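Local coordinates for protein alcohol dehydrogenase, zinc-containing (PDB 5YLN) that probably oxidises alcohols to aldehydes or ketones with NAD+, as a zinc-containing member of the medium-chain alcohol dehydrogenase family, at residues A245-I251 and V268-H274. Coordinates in Å, arbitrary orientation, origin at the centre of the assembly. Residue numbers count along the deposited sequence, not the author numbering.
Sequences AIEAVGI and VANCGVH
Two neighbouring strands of the six-stranded parallel Rossmann-type sheet, 242-247 and 266-270, meet and run on into their C-terminal loops. The axes of segments 245-247 and 268-270 approach to 4.7 Å at 20°, pairing Ala245 with Val268, Ile246 with Ala269 and Glu247 with Asn270. Three backbone hydrogen bonds hold them: Ala269 N to Ala245 O (2.9 Å), Glu247 N to Ala269 O (3.0 Å) and Cys271 N to Glu247 O (2.9 Å). Ile246 CG2 packs on Cys271 SG (3.6 Å). Glu247 (chi1 t, chi2 m), ending its strand, sends its carboxylate forward along the turn, OE1 accepting a hydrogen bond from Val249 N (3.2 Å). Gly250 (phi/psi 88/34, favouring glycine; a CB would also hit Val273 O) lays its CA over the His274 ring face, 3.5 Å from the centroid. His274 NE2 donates to Asn270 OD1 (2.5 Å, very short). Helix 252-261 completes the Rossmann beta-alpha-beta crossover, whose loops probably line the interdomain cleft: the Val273 side chain lies about 8 Å from the zinc on Cys42 and His64.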
loop_
_atom_site.group_PDB
_atom_site.type_symbol
_atom_site.label_atom_id
_atom_site.label_comp_id
_atom_site.label_asym_id
_atom_site.label_seq_id
_atom_site.Cartn_x
_atom_site.Cartn_y
_atom_site.Cartn_z
ATOM N N ALA A 245 -5.442 -10.165 1.024
ATOM C CA ALA A 245 -6.098 -10.621 -0.197
ATOM C C ALA A 245 -5.062 -10.561 -1.312
ATOM O O ALA A 245 -4.591 -9.478 -1.674
ATOM C CB ALA A 245 -7.337 -9.771 -0.541
ATOM N N ILE A 246 -4.681 -11.718 -1.818
ATOM C CA ILE A 246 -3.695 -11.835 -2.881
ATOM C C ILE A 246 -4.455 -11.931 -4.197
ATOM O O ILE A 246 -5.131 -12.936 -4.458
ATOM C CB ILE A 246 -2.791 -13.053 -2.662
ATOM C CG1 ILE A 246 -2.039 -12.935 -1.328
ATOM C CG2 ILE A 246 -1.850 -13.242 -3.844
ATOM C CD1 ILE A 246 -1.308 -14.207 -0.911
ATOM N N GLU A 247 -4.360 -10.876 -5.015
ATOM C CA GLU A 247 -5.019 -10.805 -6.325
ATOM C C GLU A 247 -4.083 -11.433 -7.357
ATOM O O GLU A 247 -3.085 -10.819 -7.746
ATOM C CB GLU A 247 -5.337 -9.347 -6.675
ATOM C CG GLU A 247 -6.460 -9.112 -7.698
ATOM C CD GLU A 247 -6.062 -9.430 -9.146
ATOM O OE1 GLU A 247 -4.880 -9.717 -9.441
ATOM O OE2 GLU A 247 -6.949 -9.382 -10.010
ATOM N N ALA A 248 -4.390 -12.649 -7.796
ATOM C CA ALA A 248 -3.533 -13.382 -8.723
ATOM C C ALA A 248 -4.231 -13.639 -10.052
ATOM O O ALA A 248 -4.084 -14.704 -10.644
ATOM C CB ALA A 248 -3.059 -14.706 -8.118
ATOM N N VAL A 249 -5.000 -12.668 -10.550
ATOM C CA VAL A 249 -5.640 -12.832 -11.850
ATOM C C VAL A 249 -5.385 -11.614 -12.727
ATOM O O VAL A 249 -5.045 -11.752 -13.908
ATOM C CB VAL A 249 -7.150 -13.095 -11.722
ATOM C CG1 VAL A 249 -7.780 -13.207 -13.106
ATOM C CG2 VAL A 249 -7.381 -14.377 -10.972
ATOM N N GLY A 250 -5.558 -10.421 -12.174
ATOM C CA GLY A 250 -5.240 -9.227 -12.925
ATOM C C GLY A 250 -6.366 -8.669 -13.781
ATOM O O GLY A 250 -6.104 -8.124 -14.849
ATOM N N ILE A 251 -7.615 -8.787 -13.342
ATOM C CA ILE A 251 -8.707 -8.130 -14.055
ATOM C C ILE A 251 -9.475 -7.268 -13.064
ATOM O O ILE A 251 -9.353 -7.433 -11.835
ATOM C CB ILE A 251 -9.644 -9.147 -14.759
ATOM C CG1 ILE A 251 -10.317 -10.071 -13.737
ATOM C CG2 ILE A 251 -8.895 -9.923 -15.859
ATOM C CD1 ILE A 251 -11.554 -10.752 -14.276
ATOM N N VAL A 268 -4.307 -5.607 0.308
ATOM C CA VAL A 268 -4.558 -6.201 -1.004
ATOM C C VAL A 268 -3.223 -6.205 -1.738
ATOM O O VAL A 268 -2.681 -5.141 -2.055
ATOM C CB VAL A 268 -5.619 -5.417 -1.787
ATOM C CG1 VAL A 268 -5.854 -6.043 -3.184
ATOM C CG2 VAL A 268 -6.933 -5.331 -1.002
ATOM N N ALA A 269 -2.666 -7.394 -1.968
ATOM C CA ALA A 269 -1.396 -7.550 -2.676
ATOM C C ALA A 269 -1.705 -7.973 -4.103
ATOM O O ALA A 269 -2.075 -9.126 -4.344
ATOM C CB ALA A 269 -0.483 -8.576 -1.995
ATOM N N ASN A 270 -1.544 -7.044 -5.042
ATOM C CA ASN A 270 -1.712 -7.340 -6.456
ATOM C C ASN A 270 -0.466 -8.040 -6.990
ATOM O O ASN A 270 0.648 -7.545 -6.810
ATOM C CB ASN A 270 -1.966 -6.061 -7.252
ATOM C CG ASN A 270 -2.110 -6.337 -8.745
ATOM O OD1 ASN A 270 -3.198 -6.660 -9.221
ATOM N ND2 ASN A 270 -1.008 -6.227 -9.482
ATOM N N CYS A 271 -0.654 -9.174 -7.674
ATOM C CA CYS A 271 0.447 -9.847 -8.367
ATOM C C CYS A 271 0.392 -9.700 -9.871
ATOM O O CYS A 271 1.431 -9.530 -10.501
ATOM C CB CYS A 271 0.459 -11.346 -8.063
ATOM S SG CYS A 271 0.273 -11.740 -6.357
ATOM N N GLY A 272 -0.799 -9.776 -10.459
ATOM C CA GLY A 272 -0.896 -9.911 -11.888
ATOM C C GLY A 272 -0.703 -8.608 -12.636
ATOM O O GLY A 272 -0.813 -7.507 -12.095
ATOM N N VAL A 273 -0.387 -8.770 -13.920
ATOM C CA VAL A 273 -0.501 -7.684 -14.879
ATOM C C VAL A 273 -1.964 -7.297 -15.045
ATOM O O VAL A 273 -2.849 -8.154 -15.146
ATOM C CB VAL A 273 0.092 -8.122 -16.227
ATOM C CG1 VAL A 273 0.228 -6.934 -17.148
ATOM C CG2 VAL A 273 1.421 -8.825 -15.997
ATOM N N HIS A 274 -2.230 -5.997 -15.052
ATOM C CA HIS A 274 -3.548 -5.482 -15.385
ATOM C C HIS A 274 -3.450 -4.751 -16.713
ATOM O O HIS A 274 -2.482 -4.028 -16.959
ATOM C CB HIS A 274 -4.091 -4.551 -14.291
ATOM C CG HIS A 274 -4.527 -5.266 -13.049
ATOM N ND1 HIS A 274 -5.854 -5.419 -12.708
ATOM C CD2 HIS A 274 -3.811 -5.876 -12.069
ATOM C CE1 HIS A 274 -5.937 -6.084 -11.568
ATOM N NE2 HIS A 274 -4.713 -6.375 -11.162
#